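Local coordinates for biofilm-associated surface protein (Staphylococcus aureus, PDB 7C7U) that probably acts as a calcium-responsive, cell wall-anchored adhesin whose switching modulates functional amyloid and biofilm formation on the staphylococcal surface, at residues T429-I441 with S449-Q461. Sequence-based numbering, arbitrary orientation.
Sequences TSPLVGKPQAADI and SGSVPLKEGAATQ. With CA (calcium ion), chain G.
Gln-437 and Ser-451 face each other as an antiparallel hydrogen-bonded pair, Gln-437 N reaching Ser-451 O at 2.9 Å and Ser-451 N returning to Gln-437 O at 3.0 Å; a separate single bridge, Val-433 with Leu-454, is made by Lys-455 N to Leu-432 O and Gly-434 N to Pro-453 O, the latter donor tilted 24° from the carbonyl plane. The register slips by one residue between the two. Beside the first, Gly-450 packs its CA 3.1 Å from Gln-437 O in a CA-H...O contact. Around the second, Val-433 packs against Val-452, Leu-454 and Gln-461. With chi1 at 176°, its CG1 stands opposite the backbone N and meets Val-452 CG2 at 3.9 Å, the two side chains set at a slant, while CG2 lies alongside Leu-454 CD2 at 3.8 Å and also rests 3.5 Å from Gln-461 NE2. The Gln-461 side chain runs antiparallel to that of Val-433, and its NE2 donates to Ala-459 O from well above the carbonyl plane. Val-452 CG2 also abuts Pro-436 and the carbonyl of Gly-434, whose O is buried without a polar partner. The strands 437-442 and 447-451 form a beta hairpin within a seven-stranded mixed sheet, and the pairing described here prolongs it toward a calcium site. In the type I turn from Ser-430 to Val-433, both Ser-430 O and Val-433 O bind the ion, the latter at 2.3 Å; Asp-414, Asp-416, Glu-423 and Glu-509 complete the site. Ser-430 OG accepts from Leu-432 N in an ST turn. Leu-432 then sets its CB 4.1 Å from Ala-458 CB and lays CD1 over the Gly-457 to Ala-458 peptide, in the type I turn from Lys-455 to Ala-458. Toward the loop that closes the hairpin, a water donates to both Ala-439 O and Ser-449 O, beside a weak bond from Ala-439 N to Ser-449 O.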
ATOM      1  N   THR A 429      12.271 -15.949   3.726  1.00 36.92           N
ATOM      2  CA  THR A 429      11.157 -16.795   4.105  1.00 39.44           C
ATOM      3  C   THR A 429       9.870 -16.024   3.898  1.00 43.68           C
ATOM      4  O   THR A 429       9.852 -14.787   3.903  1.00 44.05           O
ATOM      5  CB  THR A 429      11.235 -17.239   5.579  1.00 41.67           C
ATOM      6  OG1 THR A 429      11.560 -16.105   6.411  1.00 41.81           O
ATOM      7  CG2 THR A 429      12.285 -18.320   5.756  1.00 40.35           C
ATOM      8  N   SER A 430       8.793 -16.767   3.766  1.00 40.01           N
ATOM      9  CA  SER A 430       7.505 -16.138   3.587  1.00 38.72           C
ATOM     10  C   SER A 430       7.087 -15.371   4.841  1.00 43.09           C
ATOM     11  O   SER A 430       7.113 -15.923   5.958  1.00 33.50           O
ATOM     12  CB  SER A 430       6.454 -17.156   3.232  1.00 35.79           C
ATOM     13  OG  SER A 430       5.181 -16.613   3.486  1.00 36.37           O
ATOM     14  N   PRO A 431       6.704 -14.100   4.694  1.00 37.47           N
ATOM     15  CA  PRO A 431       6.137 -13.325   5.801  1.00 37.58           C
ATOM     16  C   PRO A 431       4.686 -13.670   6.089  1.00 37.95           C
ATOM     17  O   PRO A 431       4.058 -13.032   6.949  1.00 33.61           O
ATOM     18  CB  PRO A 431       6.261 -11.884   5.277  1.00 39.56           C
ATOM     19  CG  PRO A 431       5.979 -12.046   3.776  1.00 38.05           C
ATOM     20  CD  PRO A 431       6.559 -13.412   3.394  1.00 39.87           C
ATOM     21  N   LEU A 432       4.124 -14.610   5.332  1.00 37.27           N
ATOM     22  CA  LEU A 432       2.757 -15.065   5.507  1.00 36.86           C
ATOM     23  C   LEU A 432       2.687 -16.432   6.168  1.00 38.58           C
ATOM     24  O   LEU A 432       1.587 -16.969   6.335  1.00 39.54           O
ATOM     25  CB  LEU A 432       2.047 -15.103   4.146  1.00 35.90           C
ATOM     26  CG  LEU A 432       2.197 -13.809   3.348  1.00 45.23           C
ATOM     27  CD1 LEU A 432       1.434 -13.851   2.015  1.00 42.13           C
ATOM     28  CD2 LEU A 432       1.730 -12.644   4.206  1.00 44.04           C
ATOM     29  N   VAL A 433       3.831 -17.009   6.530  1.00 35.29           N
ATOM     30  CA  VAL A 433       3.906 -18.380   7.029  1.00 36.48           C
ATOM     31  C   VAL A 433       4.720 -18.365   8.322  1.00 33.82           C
ATOM     32  O   VAL A 433       5.936 -18.151   8.290  1.00 34.30           O
ATOM     33  CB  VAL A 433       4.535 -19.336   6.003  1.00 34.60           C
ATOM     34  CG1 VAL A 433       4.702 -20.763   6.608  1.00 38.08           C
ATOM     35  CG2 VAL A 433       3.714 -19.371   4.718  1.00 38.07           C
ATOM     36  N   GLY A 434       4.060 -18.616   9.449  1.00 37.39           N
ATOM     37  CA  GLY A 434       4.735 -18.690  10.735  1.00 37.36           C
ATOM     38  C   GLY A 434       5.558 -19.951  10.961  1.00 40.06           C
ATOM     39  O   GLY A 434       5.961 -20.630  10.014  1.00 35.41           O
ATOM     40  N   LYS A 435       5.829 -20.262  12.222  1.00 39.05           N
ATOM     41  CA  LYS A 435       6.723 -21.359  12.582  1.00 38.51           C
ATOM     42  C   LYS A 435       5.947 -22.672  12.649  1.00 37.45           C
ATOM     43  O   LYS A 435       4.944 -22.762  13.370  1.00 38.23           O
ATOM     44  CB  LYS A 435       7.393 -21.080  13.916  1.00 37.51           C
ATOM     45  CG  LYS A 435       8.531 -22.022  14.279  1.00 39.49           C
ATOM     46  CD  LYS A 435       9.058 -21.696  15.651  1.00 42.39           C
ATOM     47  CE  LYS A 435      10.324 -22.474  15.963  1.00 48.90           C
ATOM     48  NZ  LYS A 435      10.678 -22.341  17.413  1.00 53.57           N
ATOM     49  N   PRO A 436       6.375 -23.701  11.931  1.00 36.87           N
ATOM     50  CA  PRO A 436       5.659 -24.976  11.998  1.00 38.25           C
ATOM     51  C   PRO A 436       5.785 -25.587  13.386  1.00 36.99           C
ATOM     52  O   PRO A 436       6.757 -25.345  14.105  1.00 37.50           O
ATOM     53  CB  PRO A 436       6.364 -25.836  10.940  1.00 37.39           C
ATOM     54  CG  PRO A 436       7.742 -25.281  10.832  1.00 31.67           C
ATOM     55  CD  PRO A 436       7.619 -23.789  11.144  1.00 39.50           C
ATOM     56  N   GLN A 437       4.776 -26.379  13.763  1.00 37.56           N
ATOM     57  CA  GLN A 437       4.758 -27.102  15.034  1.00 37.38           C
ATOM     58  C   GLN A 437       4.368 -28.554  14.774  1.00 34.72           C
ATOM     59  O   GLN A 437       3.444 -28.830  14.013  1.00 36.42           O
ATOM     60  CB  GLN A 437       3.772 -26.476  16.045  1.00 38.26           C
ATOM     61  CG  GLN A 437       3.942 -24.952  16.289  1.00 38.96           C
ATOM     62  CD  GLN A 437       5.191 -24.645  17.079  1.00 40.76           C
ATOM     63  OE1 GLN A 437       5.724 -25.520  17.759  1.00 39.24           O
ATOM     64  NE2 GLN A 437       5.663 -23.397  17.012  1.00 36.98           N
ATOM     65  N   ALA A 438       5.074 -29.488  15.404  1.00 35.07           N
ATOM     66  CA  ALA A 438       4.778 -30.902  15.215  1.00 34.87           C
ATOM     67  C   ALA A 438       5.020 -31.614  16.535  1.00 34.78           C
ATOM     68  O   ALA A 438       6.063 -31.411  17.158  1.00 38.00           O
ATOM     69  CB  ALA A 438       5.650 -31.501  14.102  1.00 32.14           C
ATOM     70  N   ALA A 439       4.051 -32.416  16.967  1.00 36.73           N
ATOM     71  CA  ALA A 439       4.215 -33.231  18.163  1.00 42.29           C
ATOM     72  C   ALA A 439       5.281 -34.295  17.941  1.00 37.67           C
ATOM     73  O   ALA A 439       5.447 -34.809  16.832  1.00 36.07           O
ATOM     74  CB  ALA A 439       2.898 -33.912  18.536  1.00 41.80           C
ATOM     75  N   ASP A 440       6.022 -34.610  19.012  1.00 37.50           N
ATOM     76  CA  ASP A 440       6.942 -35.740  18.980  1.00 38.02           C
ATOM     77  C   ASP A 440       6.176 -37.028  18.663  1.00 36.49           C
ATOM     78  O   ASP A 440       5.000 -37.178  19.013  1.00 36.83           O
ATOM     79  CB  ASP A 440       7.683 -35.889  20.319  1.00 38.44           C
ATOM     80  CG  ASP A 440       8.582 -34.698  20.647  1.00 42.71           C
ATOM     81  OD1 ASP A 440       8.926 -33.905  19.739  1.00 34.82           O
ATOM     82  OD2 ASP A 440       8.992 -34.588  21.826  1.00 40.44           O
ATOM     83  N   ILE A 441       6.847 -37.962  17.980  1.00 34.65           N
ATOM     84  CA  ILE A 441       6.272 -39.275  17.666  1.00 37.78           C
ATOM     85  C   ILE A 441       7.259 -40.372  18.081  1.00 33.20           C
ATOM     86  O   ILE A 441       8.359 -40.092  18.545  1.00 34.16           O
ATOM     87  CB  ILE A 441       5.891 -39.403  16.177  1.00 38.29           C
ATOM     88  CG1 ILE A 441       7.124 -39.246  15.291  1.00 34.49           C
ATOM     89  CG2 ILE A 441       4.797 -38.395  15.789  1.00 36.84           C
ATOM     90  CD1 ILE A 441       6.873 -39.735  13.885  1.00 31.90           C
ATOM     91  N   SER A 449       2.176 -35.350  12.497  1.00 37.67           N
ATOM     92  CA  SER A 449       1.035 -34.444  12.485  1.00 40.29           C
ATOM     93  C   SER A 449       1.390 -33.128  13.162  1.00 35.25           C
ATOM     94  O   SER A 449       2.095 -33.111  14.178  1.00 37.15           O
ATOM     95  CB  SER A 449      -0.170 -35.073  13.190  1.00 42.70           C
ATOM     96  OG  SER A 449      -0.497 -36.315  12.601  1.00 39.63           O
ATOM     97  N   GLY A 450       0.876 -32.036  12.608  1.00 38.07           N
ATOM     98  CA  GLY A 450       1.081 -30.729  13.203  1.00 37.83           C
ATOM     99  C   GLY A 450       0.353 -29.657  12.415  1.00 37.23           C
ATOM    100  O   GLY A 450      -0.585 -29.943  11.667  1.00 38.87           O
ATOM    101  N   SER A 451       0.804 -28.419  12.580  1.00 38.05           N
ATOM    102  CA  SER A 451       0.155 -27.278  11.941  1.00 41.14           C
ATOM    103  C   SER A 451       1.157 -26.135  11.829  1.00 40.68           C
ATOM    104  O   SER A 451       2.232 -26.158  12.435  1.00 38.83           O
ATOM    105  CB  SER A 451      -1.070 -26.819  12.730  1.00 39.86           C
ATOM    106  OG  SER A 451      -0.668 -26.344  14.004  1.00 39.32           O
ATOM    107  N   VAL A 452       0.784 -25.121  11.055  1.00 40.09           N
ATOM    108  CA  VAL A 452       1.648 -23.960  10.891  1.00 32.97           C
ATOM    109  C   VAL A 452       0.750 -22.765  10.588  1.00 43.18           C
ATOM    110  O   VAL A 452      -0.234 -22.912   9.846  1.00 42.93           O
ATOM    111  CB  VAL A 452       2.711 -24.216   9.808  1.00 33.84           C
ATOM    112  CG1 VAL A 452       2.060 -24.625   8.493  1.00 38.26           C
ATOM    113  CG2 VAL A 452       3.632 -23.001   9.631  1.00 39.45           C
ATOM    114  N   PRO A 453       1.017 -21.585  11.158  1.00 38.56           N
ATOM    115  CA  PRO A 453       0.175 -20.420  10.853  1.00 42.09           C
ATOM    116  C   PRO A 453       0.342 -20.021   9.399  1.00 39.84           C
ATOM    117  O   PRO A 453       1.465 -19.833   8.924  1.00 39.94           O
ATOM    118  CB  PRO A 453       0.697 -19.333  11.805  1.00 39.57           C
ATOM    119  CG  PRO A 453       1.437 -20.075  12.883  1.00 40.21           C
ATOM    120  CD  PRO A 453       2.032 -21.272  12.178  1.00 38.68           C
ATOM    121  N   LEU A 454      -0.787 -19.928   8.693  1.00 42.31           N
ATOM    122  CA  LEU A 454      -0.838 -19.467   7.311  1.00 40.11           C
ATOM    123  C   LEU A 454      -1.742 -18.244   7.242  1.00 44.26           C
ATOM    124  O   LEU A 454      -2.884 -18.281   7.716  1.00 44.93           O
ATOM    125  CB  LEU A 454      -1.362 -20.551   6.364  1.00 38.55           C
ATOM    126  CG  LEU A 454      -0.556 -21.857   6.324  1.00 44.22           C
ATOM    127  CD1 LEU A 454      -1.294 -22.914   5.502  1.00 38.43           C
ATOM    128  CD2 LEU A 454       0.870 -21.630   5.802  1.00 38.91           C
ATOM    129  N   LYS A 455      -1.240 -17.174   6.647  1.00 44.53           N
ATOM    130  CA  LYS A 455      -1.962 -15.912   6.557  1.00 45.52           C
ATOM    131  C   LYS A 455      -2.602 -15.762   5.177  1.00 47.44           C
ATOM    132  O   LYS A 455      -2.261 -16.473   4.232  1.00 49.83           O
ATOM    133  CB  LYS A 455      -1.015 -14.757   6.876  1.00 43.93           C
ATOM    134  CG  LYS A 455      -0.332 -14.939   8.225  1.00 41.11           C
ATOM    135  CD  LYS A 455      -1.374 -15.227   9.311  1.00 45.60           C
ATOM    136  CE  LYS A 455      -0.747 -15.811  10.559  1.00 45.31           C
ATOM    137  NZ  LYS A 455      -1.691 -15.848  11.720  1.00 49.68           N
ATOM    138  N   GLU A 456      -3.532 -14.802   5.069  1.00 54.98           N
ATOM    139  CA  GLU A 456      -4.552 -14.858   4.017  1.00 55.49           C
ATOM    140  C   GLU A 456      -3.948 -14.947   2.615  1.00 57.62           C
ATOM    141  O   GLU A 456      -4.547 -15.560   1.722  1.00 58.76           O
ATOM    142  CB  GLU A 456      -5.493 -13.653   4.126  1.00 60.92           C
ATOM    143  CG  GLU A 456      -6.798 -13.787   3.313  1.00 66.16           C
ATOM    144  CD  GLU A 456      -6.798 -13.055   1.971  1.00 75.50           C
ATOM    145  OE1 GLU A 456      -5.744 -13.002   1.298  1.00 72.49           O
ATOM    146  OE2 GLU A 456      -7.872 -12.533   1.584  1.00 80.32           O
ATOM    147  N   GLY A 457      -2.776 -14.371   2.394  1.00 55.30           N
ATOM    148  CA  GLY A 457      -2.239 -14.468   1.051  1.00 52.93           C
ATOM    149  C   GLY A 457      -1.304 -15.630   0.780  1.00 52.33           C
ATOM    150  O   GLY A 457      -0.768 -15.743  -0.331  1.00 45.34           O
ATOM    151  N   ALA A 458      -1.092 -16.507   1.760  1.00 48.16           N
ATOM    152  CA  ALA A 458      -0.077 -17.543   1.629  1.00 45.95           C
ATOM    153  C   ALA A 458      -0.328 -18.425   0.409  1.00 43.50           C
ATOM    154  O   ALA A 458      -1.472 -18.723   0.055  1.00 41.74           O
ATOM    155  CB  ALA A 458      -0.029 -18.396   2.899  1.00 41.60           C
ATOM    156  N   ALA A 459       0.765 -18.828  -0.235  1.00 41.68           N
ATOM    157  CA  ALA A 459       0.742 -19.806  -1.310  1.00 42.50           C
ATOM    158  C   ALA A 459       0.465 -21.205  -0.749  1.00 44.81           C
ATOM    159  O   ALA A 459       0.371 -21.417   0.462  1.00 43.10           O
ATOM    160  CB  ALA A 459       2.072 -19.782  -2.059  1.00 42.81           C
ATOM    161  N   THR A 460       0.321 -22.180  -1.647  1.00 46.80           N
ATOM    162  CA  THR A 460       0.182 -23.566  -1.211  1.00 44.03           C
ATOM    163  C   THR A 460       1.541 -24.084  -0.758  1.00 40.54           C
ATOM    164  O   THR A 460       2.520 -24.032  -1.512  1.00 42.14           O
ATOM    165  CB  THR A 460      -0.390 -24.438  -2.328  1.00 42.43           C
ATOM    166  OG1 THR A 460      -1.797 -24.199  -2.435  1.00 44.60           O
ATOM    167  CG2 THR A 460      -0.169 -25.924  -2.014  1.00 41.74           C
ATOM    168  N   GLN A 461       1.606 -24.561   0.479  1.00 40.07           N
ATOM    169  CA  GLN A 461       2.857 -25.001   1.081  1.00 42.98           C
ATOM    170  C   GLN A 461       3.001 -26.512   0.986  1.00 42.28           C
ATOM    171  O   GLN A 461       2.010 -27.247   0.916  1.00 39.98           O
ATOM    172  CB  GLN A 461       2.942 -24.586   2.550  1.00 40.58           C
ATOM    173  CG  GLN A 461       2.503 -23.162   2.826  1.00 44.34           C
ATOM    174  CD  GLN A 461       3.532 -22.146   2.373  1.00 44.20           C
ATOM    175  OE1 GLN A 461       4.734 -22.308   2.606  1.00 42.35           O
ATOM    176  NE2 GLN A 461       3.064 -21.090   1.720  1.00 44.94           N
TER
HETATM  177 CA    CA G1005       7.321 -16.270   8.352  1.00 40.03          CA
HETATM  178  O   HOH W   1       3.912 -17.944   0.889  1.00 26.06           O
HETATM  179  O   HOH W   2       3.463 -35.469  15.166  1.00 38.43           O